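Local coordinates for probable Rab-related GTPase (Acanthamoeba polyphaga mimivirus, PDB 5XC5), which binds GTP and magnesium as a viral member of the Rab family of small GTPases and may take part in protein transport, at residues D96-I101 / K136-D141; I71-Y76 / R105-T110; T89-F94 / E132-K137; V22-F25 / K30-N33. The protein carries 1 engineered substitution. One frame throughout, in Å; residues are numbered along the deposited sequence. Where two conformers were deposited one is given.

Interaction 1. Residues D96-I101 / K136-D141. With ACT (acetate ion), chain E.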
loop_
_atom_site.group_PDB
_atom_site.type_symbol
_atom_site.label_atom_id
_atom_site.label_comp_id
_atom_site.label_asym_id
_atom_site.label_seq_id
_atom_site.Cartn_x
_atom_site.Cartn_y
_atom_site.Cartn_z
ATOM N N ASP A 96 13.108 -2.663 -3.658
ATOM C CA ASP A 96 12.087 -3.122 -4.595
ATOM C C ASP A 96 11.029 -2.060 -4.902
ATOM O O ASP A 96 10.381 -2.147 -5.950
ATOM C CB ASP A 96 11.373 -4.361 -4.041
ATOM C CG ASP A 96 12.262 -5.588 -3.973
ATOM O OD1 ASP A 96 13.336 -5.617 -4.616
ATOM O OD2 ASP A 96 11.863 -6.547 -3.276
ATOM N N VAL A 97 10.821 -1.076 -4.011
ATOM C CA VAL A 97 9.771 -0.076 -4.221
ATOM C C VAL A 97 9.947 0.625 -5.562
ATOM O O VAL A 97 8.970 0.856 -6.288
ATOM C CB VAL A 97 9.723 0.931 -3.054
ATOM C CG1 VAL A 97 8.800 2.107 -3.384
ATOM C CG2 VAL A 97 9.261 0.263 -1.771
ATOM N N TYR A 98 11.192 0.975 -5.917
ATOM C CA TYR A 98 11.418 1.626 -7.202
ATOM C C TYR A 98 10.840 0.805 -8.341
ATOM O O TYR A 98 10.208 1.352 -9.251
ATOM C CB TYR A 98 12.906 1.874 -7.477
ATOM C CG TYR A 98 13.082 2.677 -8.763
ATOM C CD1 TYR A 98 13.119 2.053 -10.013
ATOM C CD2 TYR A 98 13.149 4.059 -8.729
ATOM C CE1 TYR A 98 13.240 2.797 -11.187
ATOM C CE2 TYR A 98 13.286 4.805 -9.886
ATOM C CZ TYR A 98 13.331 4.178 -11.108
ATOM O OH TYR A 98 13.461 4.947 -12.245
ATOM N N TYR A 99 11.064 -0.508 -8.316
ATOM C CA TYR A 99 10.663 -1.350 -9.435
ATOM C C TYR A 99 9.174 -1.623 -9.437
ATOM O O TYR A 99 8.569 -1.745 -10.510
ATOM C CB TYR A 99 11.502 -2.627 -9.460
ATOM C CG TYR A 99 12.977 -2.296 -9.461
ATOM C CD1 TYR A 99 13.617 -1.888 -10.628
ATOM C CD2 TYR A 99 13.719 -2.338 -8.283
ATOM C CE1 TYR A 99 14.968 -1.563 -10.627
ATOM C CE2 TYR A 99 15.067 -2.018 -8.274
ATOM C CZ TYR A 99 15.683 -1.630 -9.444
ATOM O OH TYR A 99 17.024 -1.308 -9.435
ATOM N N TRP A 100 8.553 -1.670 -8.258
ATOM C CA TRP A 100 7.099 -1.775 -8.199
ATOM C C TRP A 100 6.441 -0.569 -8.857
ATOM O O TRP A 100 5.501 -0.713 -9.651
ATOM C CB TRP A 100 6.642 -1.893 -6.744
ATOM C CG TRP A 100 6.844 -3.252 -6.152
ATOM C CD1 TRP A 100 7.674 -3.579 -5.133
ATOM C CD2 TRP A 100 6.177 -4.453 -6.538
ATOM N NE1 TRP A 100 7.583 -4.921 -4.862
ATOM C CE2 TRP A 100 6.667 -5.482 -5.704
ATOM C CE3 TRP A 100 5.218 -4.762 -7.508
ATOM C CZ2 TRP A 100 6.230 -6.799 -5.810
ATOM C CZ3 TRP A 100 4.779 -6.068 -7.612
ATOM C CH2 TRP A 100 5.283 -7.070 -6.761
ATOM N N ILE A 101 6.920 0.636 -8.523
ATOM C CA ILE A 101 6.349 1.853 -9.091
ATOM C C ILE A 101 6.630 1.921 -10.585
ATOM O O ILE A 101 5.748 2.264 -11.382
ATOM C CB ILE A 101 6.879 3.083 -8.336
ATOM C CG1 ILE A 101 6.327 3.113 -6.909
ATOM C CG2 ILE A 101 6.518 4.362 -9.061
ATOM C CD1 ILE A 101 6.904 4.243 -6.066
ATOM N N LYS A 136 12.095 9.774 2.427
ATOM C CA LYS A 136 11.622 11.062 1.933
ATOM C C LYS A 136 12.303 11.439 0.623
ATOM O O LYS A 136 11.648 11.927 -0.308
ATOM C CB LYS A 136 11.850 12.145 2.985
ATOM C CG LYS A 136 10.986 12.006 4.232
ATOM C CD LYS A 136 11.377 13.026 5.292
ATOM C CE LYS A 136 10.668 12.761 6.610
ATOM N NZ LYS A 136 9.245 13.213 6.605
ATOM N N LYS A 137 13.617 11.223 0.535
ATOM C CA LYS A 137 14.342 11.550 -0.688
ATOM C C LYS A 137 13.870 10.698 -1.861
ATOM O O LYS A 137 13.656 11.212 -2.968
ATOM C CB LYS A 137 15.841 11.375 -0.461
ATOM C CG LYS A 137 16.667 11.484 -1.727
ATOM C CD LYS A 137 16.537 12.862 -2.362
ATOM C CE LYS A 137 17.833 13.276 -3.040
ATOM N NZ LYS A 137 18.267 12.226 -4.004
ATOM N N PHE A 138 13.680 9.395 -1.642
ATOM C CA PHE A 138 13.158 8.552 -2.708
ATOM C C PHE A 138 11.833 9.093 -3.233
ATOM O O PHE A 138 11.620 9.196 -4.444
ATOM C CB PHE A 138 12.988 7.106 -2.223
ATOM C CG PHE A 138 12.292 6.239 -3.223
ATOM C CD1 PHE A 138 13.018 5.586 -4.204
ATOM C CD2 PHE A 138 10.909 6.120 -3.225
ATOM C CE1 PHE A 138 12.382 4.815 -5.152
ATOM C CE2 PHE A 138 10.262 5.356 -4.179
ATOM C CZ PHE A 138 11.003 4.700 -5.145
ATOM N N CYS A 139 10.914 9.428 -2.329
ATOM C CA CYS A 139 9.599 9.869 -2.774
ATOM C C CYS A 139 9.670 11.223 -3.468
ATOM O O CYS A 139 8.930 11.470 -4.429
ATOM C CB CYS A 139 8.615 9.872 -1.604
ATOM S SG CYS A 139 8.301 8.210 -0.941
ATOM N N ARG A 140 10.568 12.102 -3.007
ATOM C CA ARG A 140 10.730 13.398 -3.655
ATOM C C ARG A 140 11.130 13.240 -5.112
ATOM O O ARG A 140 10.811 14.099 -5.934
ATOM C CB ARG A 140 11.779 14.231 -2.916
ATOM C CG ARG A 140 11.941 15.670 -3.440
ATOM C CD ARG A 140 10.645 16.428 -3.247
ATOM N NE ARG A 140 10.673 17.801 -3.748
ATOM C CZ ARG A 140 10.449 18.132 -5.013
ATOM N NH1 ARG A 140 10.219 17.185 -5.911
ATOM N NH2 ARG A 140 10.463 19.404 -5.384
ATOM N N ASP A 141 11.806 12.144 -5.450
ATOM C CA ASP A 141 12.335 11.904 -6.786
ATOM C C ASP A 141 11.403 11.099 -7.679
ATOM O O ASP A 141 11.652 11.012 -8.887
ATOM C CB ASP A 141 13.670 11.153 -6.689
ATOM C CG ASP A 141 14.785 12.004 -6.100
ATOM O OD1 ASP A 141 14.628 13.242 -6.042
ATOM O OD2 ASP A 141 15.819 11.427 -5.697
HETATM C C ACT E . 9.462 19.435 -8.789
HETATM O O ACT E . 9.131 18.356 -8.267
HETATM O OXT ACT E . 10.257 20.168 -8.168
HETATM C CH3 ACT E . 8.917 19.831 -10.111
#
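The ring of Phe-138 is driven between Val-97, Tyr-98 and Ile-101, and its far rim does all the touching. CG of Phe-138 stands anti to the backbone N (chi1 173°), which sends the ring out from helix 132-141 toward helix 91-107. Its CZ stops 3.7 Å from CA of Tyr-98, meeting the backbone edge-on. On one flank CE1 of Phe-138 lies 3.7 Å from CD2 of Tyr-98, in the plane of the tyrosine ring and at its edge; the two side chains run roughly at right angles. On the other flank CE2 of Phe-138 takes CG1 of Val-97 at 3.7 Å, approached obliquely, and CD1 of Ile-101, coming from the opposite direction, at 4.0 Å. The helix segments run nearly parallel, crossing at -21° with axes 11.8 Å apart, a separation bridged mainly by the phenylalanine. Val-97 and Ile-101 also rest on strands 81-87 and 113-119. Away from the contact, NH1 and NH2 of Arg-140 grip the two oxygens of an acetate, probably from the crystallisation liquor, in the guanidinium plane (NH1 to O 2.8 Å). Between the helices, side chains meet carbon on carbon and the ring tip lies against the Tyr-98 backbone, so the join is van der Waals and hydrophobic packing.

Interaction 2. Residues I71-Y76 / R105-T110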
loop_
_atom_site.group_PDB
_atom_site.type_symbol
_atom_site.label_atom_id
_atom_site.label_comp_id
_atom_site.label_asym_id
_atom_site.label_seq_id
_atom_site.Cartn_x
_atom_site.Cartn_y
_atom_site.Cartn_z
ATOM N N ILE A 71 0.763 -12.802 -11.949
ATOM C CA ILE A 71 -0.616 -12.578 -11.523
ATOM C C ILE A 71 -0.821 -11.121 -11.151
ATOM O O ILE A 71 -1.749 -10.460 -11.631
ATOM C CB ILE A 71 -0.985 -13.476 -10.326
ATOM C CG1 ILE A 71 -0.800 -14.957 -10.645
ATOM C CG2 ILE A 71 -2.425 -13.183 -9.882
ATOM C CD1 ILE A 71 -1.051 -15.867 -9.439
ATOM N N THR A 72 0.047 -10.602 -10.287
ATOM C CA THR A 72 -0.094 -9.243 -9.781
ATOM C C THR A 72 -0.126 -8.226 -10.909
ATOM O O THR A 72 -0.887 -7.253 -10.852
ATOM C CB THR A 72 1.049 -8.972 -8.801
ATOM O OG1 THR A 72 0.859 -9.816 -7.657
ATOM C CG2 THR A 72 1.086 -7.511 -8.376
ATOM N N LYS A 73 0.668 -8.457 -11.956
ATOM C CA LYS A 73 0.734 -7.548 -13.092
ATOM C C LYS A 73 -0.635 -7.336 -13.727
ATOM O O LYS A 73 -0.915 -6.248 -14.238
ATOM C CB LYS A 73 1.722 -8.122 -14.113
ATOM C CG LYS A 73 1.800 -7.376 -15.434
ATOM C CD LYS A 73 2.932 -7.915 -16.323
ATOM C CE LYS A 73 4.308 -7.516 -15.803
ATOM N NZ LYS A 73 5.439 -8.178 -16.532
ATOM N N MET A 74 -1.506 -8.346 -13.685
ATOM C CA MET A 74 -2.811 -8.250 -14.336
ATOM C C MET A 74 -3.783 -7.357 -13.589
ATOM O O MET A 74 -4.895 -7.135 -14.084
ATOM C CB MET A 74 -3.395 -9.654 -14.517
ATOM C CG MET A 74 -2.560 -10.547 -15.431
ATOM S SD MET A 74 -2.345 -9.842 -17.082
ATOM C CE MET A 74 -4.027 -9.868 -17.665
ATOM N N TYR A 75 -3.393 -6.825 -12.433
ATOM C CA TYR A 75 -4.252 -5.972 -11.626
ATOM C C TYR A 75 -3.845 -4.507 -11.668
ATOM O O TYR A 75 -4.528 -3.672 -11.061
ATOM C CB TYR A 75 -4.337 -6.519 -10.191
ATOM C CG TYR A 75 -5.063 -7.836 -10.199
ATOM C CD1 TYR A 75 -4.377 -9.028 -10.391
ATOM C CD2 TYR A 75 -6.450 -7.886 -10.098
ATOM C CE1 TYR A 75 -5.046 -10.240 -10.450
ATOM C CE2 TYR A 75 -7.130 -9.091 -10.160
ATOM C CZ TYR A 75 -6.423 -10.265 -10.330
ATOM O OH TYR A 75 -7.096 -11.466 -10.390
ATOM N N TYR A 76 -2.771 -4.170 -12.390
ATOM C CA TYR A 76 -2.314 -2.784 -12.463
ATOM C C TYR A 76 -3.318 -1.896 -13.185
ATOM O O TYR A 76 -3.541 -0.748 -12.783
ATOM C CB TYR A 76 -0.993 -2.703 -13.225
ATOM C CG TYR A 76 0.233 -3.256 -12.540
ATOM C CD1 TYR A 76 0.405 -3.167 -11.160
ATOM C CD2 TYR A 76 1.243 -3.840 -13.285
ATOM C CE1 TYR A 76 1.548 -3.667 -10.554
ATOM C CE2 TYR A 76 2.379 -4.334 -12.689
ATOM C CZ TYR A 76 2.529 -4.245 -11.330
ATOM O OH TYR A 76 3.670 -4.754 -10.731
ATOM N N ARG A 105 3.750 1.888 -13.566
ATOM C CA ARG A 105 3.624 2.981 -14.526
ATOM C C ARG A 105 3.756 2.516 -15.973
ATOM O O ARG A 105 3.130 3.103 -16.859
ATOM C CB ARG A 105 4.588 4.112 -14.176
ATOM C CG ARG A 105 4.065 4.946 -13.000
ATOM C CD ARG A 105 5.117 5.852 -12.402
ATOM N NE ARG A 105 4.513 6.777 -11.444
ATOM C CZ ARG A 105 5.199 7.507 -10.566
ATOM N NH1 ARG A 105 6.514 7.417 -10.499
ATOM N NH2 ARG A 105 4.554 8.316 -9.742
ATOM N N ILE A 106 4.531 1.460 -16.224
ATOM C CA ILE A 106 4.582 0.858 -17.557
ATOM C C ILE A 106 3.211 0.343 -17.967
ATOM O O ILE A 106 2.823 0.425 -19.139
ATOM C CB ILE A 106 5.631 -0.268 -17.585
ATOM C CG1 ILE A 106 7.043 0.306 -17.533
ATOM C CG2 ILE A 106 5.434 -1.174 -18.805
ATOM C CD1 ILE A 106 8.094 -0.734 -17.228
ATOM N N ASN A 107 2.457 -0.196 -17.018
ATOM C CA ASN A 107 1.221 -0.895 -17.326
ATOM C C ASN A 107 -0.032 -0.069 -17.088
ATOM O O ASN A 107 -1.118 -0.492 -17.496
ATOM C CB ASN A 107 1.135 -2.179 -16.502
ATOM C CG ASN A 107 2.110 -3.229 -16.972
ATOM O OD1 ASN A 107 1.836 -3.951 -17.930
ATOM N ND2 ASN A 107 3.251 -3.323 -16.311
ATOM N N CYS A 108 0.079 1.087 -16.449
ATOM C CA CYS A 108 -1.093 1.841 -16.046
ATOM C C CYS A 108 -0.762 3.316 -16.157
ATOM O O CYS A 108 0.262 3.767 -15.635
ATOM C CB CYS A 108 -1.477 1.496 -14.599
ATOM S SG CYS A 108 -2.822 2.481 -13.904
ATOM N N HIS A 109 -1.628 4.061 -16.838
ATOM C CA HIS A 109 -1.483 5.502 -16.959
ATOM C C HIS A 109 -2.520 6.263 -16.146
ATOM O O HIS A 109 -2.518 7.496 -16.168
ATOM C CB HIS A 109 -1.558 5.917 -18.436
ATOM N N THR A 110 -3.392 5.561 -15.417
ATOM C CA THR A 110 -4.553 6.162 -14.773
ATOM C C THR A 110 -4.344 6.474 -13.295
ATOM O O THR A 110 -5.226 7.079 -12.679
ATOM C CB THR A 110 -5.776 5.252 -14.928
ATOM O OG1 THR A 110 -5.503 3.967 -14.354
ATOM C CG2 THR A 110 -6.118 5.074 -16.396
#
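With CG placed anti to its carbonyl carbon (chi1 -71°), Tyr-76 turns its ring against Asn-107, whose own CG takes the same course (chi1 -71°) from the last turn of helix 91-107. The two side chains pass each other at a slant: CD2 of Tyr-76 sits 3.6 Å from CB of Asn-107, and the amide plane is tilted 33° from the ring. ND2 of Asn-107 bonds back into its own helix, to the carbonyl of Asp-103. Beyond the asparagine the chain leaves helical geometry at Cys-108, and CB of Cys-108 approaches the carbonyl O of Tyr-76 at 3.5 Å. The thiol sulfur of Cys-108 accepts from N of Thr-110 at 3.5 Å, while the Tyr-76 carbonyl is taken by Ser-79 OG. One face of the Tyr-76 ring has the carbonyl O of Thr-72 over its centre, 4.2 Å above the plane. Around the contact, Trp-100, Asp-103 and Leu-104 of helix 91-107 pack on the tyrosine, and Ile-9 and Ile-11 of strand 6-12 also touch it. Helix 69-72 and its turn, the region corresponding to switch II in Ras-like GTPases, are thus held between the end of helix 91-107 and the central sheet.

Interaction 3. Residues T89-F94 / E132-K137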
loop_
_atom_site.group_PDB
_atom_site.type_symbol
_atom_site.label_atom_id
_atom_site.label_comp_id
_atom_site.label_asym_id
_atom_site.label_seq_id
_atom_site.Cartn_x
_atom_site.Cartn_y
_atom_site.Cartn_z
ATOM N N THR A 89 12.589 -2.921 8.128
ATOM C CA THR A 89 13.748 -3.754 8.450
ATOM C C THR A 89 14.249 -4.561 7.264
ATOM O O THR A 89 15.281 -5.227 7.386
ATOM C CB THR A 89 13.439 -4.742 9.588
ATOM O OG1 THR A 89 12.524 -5.748 9.126
ATOM C CG2 THR A 89 12.842 -4.043 10.783
ATOM N N ASP A 90 13.527 -4.562 6.155
ATOM C CA ASP A 90 13.804 -5.422 5.005
ATOM C C ASP A 90 14.341 -4.504 3.910
ATOM O O ASP A 90 13.572 -3.893 3.160
ATOM C CB ASP A 90 12.521 -6.148 4.606
ATOM C CG ASP A 90 12.717 -7.158 3.495
ATOM O OD1 ASP A 90 13.730 -7.093 2.767
ATOM O OD2 ASP A 90 11.809 -8.002 3.327
ATOM N N ARG A 91 15.668 -4.418 3.818
ATOM C CA ARG A 91 16.293 -3.484 2.890
ATOM C C ARG A 91 15.926 -3.793 1.443
ATOM O O ARG A 91 15.655 -2.880 0.655
ATOM C CB ARG A 91 17.810 -3.534 3.064
ATOM C CG ARG A 91 18.535 -2.582 2.163
ATOM C CD ARG A 91 18.210 -1.160 2.550
ATOM N NE ARG A 91 18.534 -0.208 1.496
ATOM C CZ ARG A 91 18.740 1.088 1.700
ATOM N NH1 ARG A 91 19.028 1.882 0.677
ATOM N NH2 ARG A 91 18.672 1.592 2.925
ATOM N N GLU A 92 15.933 -5.072 1.069
ATOM C CA GLU A 92 15.555 -5.438 -0.289
ATOM C C GLU A 92 14.127 -5.001 -0.597
ATOM O O GLU A 92 13.835 -4.560 -1.713
ATOM C CB GLU A 92 15.730 -6.942 -0.484
ATOM C CG GLU A 92 15.307 -7.460 -1.847
ATOM C CD GLU A 92 15.469 -8.971 -1.973
ATOM O OE1 GLU A 92 15.515 -9.665 -0.928
ATOM O OE2 GLU A 92 15.541 -9.465 -3.120
ATOM N N SER A 93 13.220 -5.102 0.383
ATOM C CA SER A 93 11.843 -4.686 0.133
ATOM C C SER A 93 11.764 -3.193 -0.167
ATOM O O SER A 93 10.944 -2.759 -0.992
ATOM C CB SER A 93 10.920 -5.100 1.291
ATOM O OG SER A 93 10.960 -4.204 2.391
ATOM N N PHE A 94 12.616 -2.394 0.480
ATOM C CA PHE A 94 12.679 -0.973 0.153
ATOM C C PHE A 94 13.276 -0.747 -1.234
ATOM O O PHE A 94 12.741 0.030 -2.029
ATOM C CB PHE A 94 13.454 -0.189 1.213
ATOM C CG PHE A 94 13.653 1.244 0.848
ATOM C CD1 PHE A 94 12.591 2.137 0.888
ATOM C CD2 PHE A 94 14.895 1.695 0.433
ATOM C CE1 PHE A 94 12.762 3.457 0.523
ATOM C CE2 PHE A 94 15.080 3.022 0.075
ATOM C CZ PHE A 94 14.017 3.904 0.119
ATOM N N GLU A 132 14.520 7.491 7.633
ATOM C CA GLU A 132 13.454 8.399 7.233
ATOM C C GLU A 132 13.913 9.311 6.101
ATOM O O GLU A 132 13.162 9.571 5.156
ATOM C CB GLU A 132 13.003 9.212 8.445
ATOM C CG GLU A 132 11.740 10.003 8.246
ATOM N N ASN A 133 15.160 9.782 6.161
ATOM C CA ASN A 133 15.639 10.689 5.122
ATOM C C ASN A 133 15.733 9.998 3.766
ATOM O O ASN A 133 15.418 10.603 2.735
ATOM C CB ASN A 133 16.973 11.309 5.535
ATOM C CG ASN A 133 16.795 12.477 6.483
ATOM O OD1 ASN A 133 15.665 12.843 6.831
ATOM N ND2 ASN A 133 17.907 13.066 6.920
ATOM N N GLU A 134 16.148 8.724 3.742
ATOM C CA GLU A 134 16.197 7.987 2.480
ATOM C C GLU A 134 14.807 7.823 1.885
ATOM O O GLU A 134 14.626 7.917 0.666
ATOM C CB GLU A 134 16.763 6.590 2.702
ATOM C CG GLU A 134 18.207 6.479 3.061
ATOM C CD GLU A 134 18.589 5.024 3.198
ATOM O OE1 GLU A 134 18.859 4.391 2.152
ATOM O OE2 GLU A 134 18.558 4.504 4.338
ATOM N N ILE A 135 13.822 7.531 2.736
ATOM C CA ILE A 135 12.444 7.364 2.282
ATOM C C ILE A 135 11.918 8.669 1.697
ATOM O O ILE A 135 11.346 8.696 0.600
ATOM C CB ILE A 135 11.559 6.863 3.442
ATOM C CG1 ILE A 135 11.993 5.461 3.874
ATOM C CG2 ILE A 135 10.065 6.923 3.065
ATOM C CD1 ILE A 135 11.511 5.050 5.258
ATOM N N LYS A 136 12.095 9.774 2.427
ATOM C CA LYS A 136 11.622 11.062 1.933
ATOM C C LYS A 136 12.303 11.439 0.623
ATOM O O LYS A 136 11.648 11.927 -0.308
ATOM C CB LYS A 136 11.850 12.145 2.985
ATOM C CG LYS A 136 10.986 12.006 4.232
ATOM C CD LYS A 136 11.377 13.026 5.292
ATOM C CE LYS A 136 10.668 12.761 6.610
ATOM N NZ LYS A 136 9.245 13.213 6.605
ATOM N N LYS A 137 13.617 11.223 0.535
ATOM C CA LYS A 137 14.342 11.550 -0.688
ATOM C C LYS A 137 13.870 10.698 -1.861
ATOM O O LYS A 137 13.656 11.212 -2.968
ATOM C CB LYS A 137 15.841 11.375 -0.461
ATOM C CG LYS A 137 16.667 11.484 -1.727
ATOM C CD LYS A 137 16.537 12.862 -2.362
ATOM C CE LYS A 137 17.833 13.276 -3.040
ATOM N NZ LYS A 137 18.267 12.226 -4.004
#
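Arg-91 and Glu-134 form a salt bridge between the two helices. The arginine comes end-on: NH1 and NH2 of Arg-91 both give to OE1 of Glu-134, each at 2.9 Å, and the carboxylate lies nearly coplanar with the guanidinium, 25° apart. NH2 enters on the syn side of OE1, whereas NH1 meets that oxygen nearly along its C-O bond; both bonds are bent, at 144° and 143°. A weak third bond runs from NH2 of Arg-91 to OE2 of Glu-134 at 3.2 Å. NH2 of Arg-91 also gives to the carbonyl of Arg-129, and OE2 of Glu-134 accepts from Ser-131 N, so the pair is gripped by the loop leading into helix 132-141 as well.

Next to the salt bridge, CE1 of Phe-94 rests 4.0 Å from CG1 of Ile-135. CD2 of Phe-94 lies over one face of the Arg-91 guanidinium, 4.0 Å above its centre. At the start of helix 91-107, Asp-90 is the N-cap: its OD1 accepts from N of Ser-93 at 3.1 Å, from well above the carboxylate plane. OG of Ser-93 returns a bond to the carbonyl O of Asp-90 at 2.7 Å, and that oxygen also receives the amide of Phe-94; OG of Ser-93 is also hydrogen-bonded to N of Asp-87.

The contact joins the first turns of helices 91-107 and 132-141 on one side of the sheet. Phe-94 meets Phe-86 of strand 81-87 edge-to-face, and Ile-135 packs on Phe-86 as well as on Tyr-146 and Phe-148 of strand 145-148.

Interaction 4. Residues V22-F25 / K30-N33. With ACT (acetate ion), chain F.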
loop_
_atom_site.group_PDB
_atom_site.type_symbol
_atom_site.label_atom_id
_atom_site.label_comp_id
_atom_site.label_asym_id
_atom_site.label_seq_id
_atom_site.Cartn_x
_atom_site.Cartn_y
_atom_site.Cartn_z
ATOM N N VAL A 22 -4.582 -4.398 4.949
ATOM C CA VAL A 22 -5.942 -4.390 4.415
ATOM C C VAL A 22 -6.932 -4.972 5.416
ATOM O O VAL A 22 -8.032 -4.433 5.600
ATOM C CB VAL A 22 -5.973 -5.241 3.131
ATOM C CG1 VAL A 22 -7.405 -5.682 2.809
ATOM C CG2 VAL A 22 -5.366 -4.506 1.986
ATOM N N HIS A 23 -6.563 -6.073 6.078
ATOM C CA HIS A 23 -7.466 -6.672 7.059
ATOM C C HIS A 23 -7.731 -5.709 8.206
ATOM O O HIS A 23 -8.858 -5.617 8.703
ATOM C CB HIS A 23 -6.873 -7.973 7.610
ATOM C CG HIS A 23 -6.849 -9.115 6.633
ATOM N ND1 HIS A 23 -6.859 -8.942 5.266
ATOM C CD2 HIS A 23 -6.817 -10.453 6.840
ATOM C CE1 HIS A 23 -6.826 -10.121 4.671
ATOM N NE2 HIS A 23 -6.807 -11.056 5.606
ATOM N N GLN A 24 -6.701 -4.977 8.636
ATOM C CA GLN A 24 -6.890 -4.004 9.703
ATOM C C GLN A 24 -7.836 -2.892 9.265
ATOM O O GLN A 24 -8.719 -2.481 10.024
ATOM C CB GLN A 24 -5.529 -3.447 10.116
ATOM C CG GLN A 24 -5.558 -2.483 11.295
ATOM C CD GLN A 24 -5.907 -3.171 12.603
ATOM O OE1 GLN A 24 -7.051 -3.147 13.035
ATOM N NE2 GLN A 24 -4.912 -3.787 13.240
ATOM N N PHE A 25 -7.680 -2.402 8.032
ATOM C CA PHE A 25 -8.587 -1.383 7.511
ATOM C C PHE A 25 -10.024 -1.890 7.463
ATOM O O PHE A 25 -10.968 -1.141 7.742
ATOM C CB PHE A 25 -8.122 -0.933 6.122
ATOM C CG PHE A 25 -9.046 0.054 5.456
ATOM C CD1 PHE A 25 -9.228 1.324 5.981
ATOM C CD2 PHE A 25 -9.720 -0.293 4.298
ATOM C CE1 PHE A 25 -10.079 2.238 5.361
ATOM C CE2 PHE A 25 -10.566 0.604 3.673
ATOM C CZ PHE A 25 -10.745 1.873 4.209
ATOM N N LYS A 30 -7.837 -7.624 16.507
ATOM C CA LYS A 30 -6.501 -8.132 16.239
ATOM C C LYS A 30 -6.545 -9.026 15.000
ATOM O O LYS A 30 -7.494 -9.791 14.801
ATOM C CB LYS A 30 -6.000 -8.922 17.451
ATOM C CG LYS A 30 -4.514 -9.280 17.419
ATOM C CD LYS A 30 -3.678 -8.323 18.265
ATOM C CE LYS A 30 -2.426 -9.016 18.806
ATOM N NZ LYS A 30 -1.701 -8.176 19.810
ATOM N N ILE A 31 -5.522 -8.914 14.152
ATOM C CA ILE A 31 -5.471 -9.653 12.892
ATOM C C ILE A 31 -4.774 -10.990 13.125
ATOM O O ILE A 31 -3.799 -11.066 13.883
ATOM C CB ILE A 31 -4.774 -8.814 11.800
ATOM C CG1 ILE A 31 -5.741 -7.787 11.209
ATOM C CG2 ILE A 31 -4.234 -9.697 10.690
ATOM C CD1 ILE A 31 -6.024 -6.616 12.101
ATOM N N SER A 32 -5.271 -12.054 12.484
ATOM C CA SER A 32 -4.784 -13.395 12.804
ATOM C C SER A 32 -4.867 -14.405 11.658
ATOM O O SER A 32 -4.187 -15.437 11.695
ATOM C CB SER A 32 -5.531 -13.940 14.025
ATOM O OG SER A 32 -6.916 -14.090 13.751
ATOM N N ASN A 33 -5.687 -14.140 10.645
ATOM C CA ASN A 33 -5.926 -15.092 9.559
ATOM C C ASN A 33 -5.210 -14.629 8.292
ATOM O O ASN A 33 -5.843 -14.256 7.297
ATOM C CB ASN A 33 -7.448 -15.252 9.313
ATOM C CG ASN A 33 -8.036 -16.461 10.024
ATOM O OD1 ASN A 33 -7.343 -17.448 10.271
ATOM N ND2 ASN A 33 -9.323 -16.391 10.347
HETATM C C ACT F . -7.981 -11.190 10.181
HETATM O O ACT F . -8.659 -10.350 9.548
HETATM O OXT ACT F . -7.034 -11.721 9.556
HETATM C CH3 ACT F . -8.292 -11.538 11.606
#
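OXT of an acetate ion, probably left from the crystallisation liquor, is taken by two backbone amides of the loop opposite His-23: N of Asn-33 gives at 3.0 Å, N-H...O angle 150°, and N of Ser-32 adds a weak bond at 3.4 Å. Arg-29 NH2 is a further donor to the ion. The acetate lies between the loop and His-23, its OXT in the plane of the His-23 ring, at the edge, 3.0 Å from CD2. CG1 of Ile-31 stands anti to the carbonyl carbon (chi1 -80°) and reaches CB of His-23 at 3.8 Å, while CD1 of Ile-31 meets the end of the Gln-24 side chain, 3.2 Å from NE2. The bend of Gln-24 at chi2 (69°) swings its amide toward Ile-31, and NE2 has its hydrogen bond with the carbonyl of Ser-151. Helix 18-26 follows the P-loop, and the loop leads to what is, by likeness to relatives, the effector region and to Thr-37, which with Ser-19 binds the magnesium ion. Chemically, the protein-protein contact is packing of Ile-31 against aliphatic carbon and an amide; the anion bonds to the loop backbone and touches the edge of the His-23 ring at a carbon.

Following the chain from the N terminus, interaction 4 closes first: a short loop folds the residues after helix 18-26 back on that helix, ahead of strand 41-48. It stands in series with the rest, its centre about 24 to 26 Å from theirs. Interaction 2 opens next at 71-76, and interactions 3 and 1 open at 89-94 and 96-101 before it closes at 105-110, so it crosses both. Those two end together on helix 132-141, sharing Lys-136 and Lys-137, and Phe-138 touches Phe-94 between them. Helix 91-107 is common to three contacts: interactions 3 and 1 join it to helix 132-141, and interaction 2 joins its far end to the turn after helix 69-72, with Trp-100 touching Tyr-76.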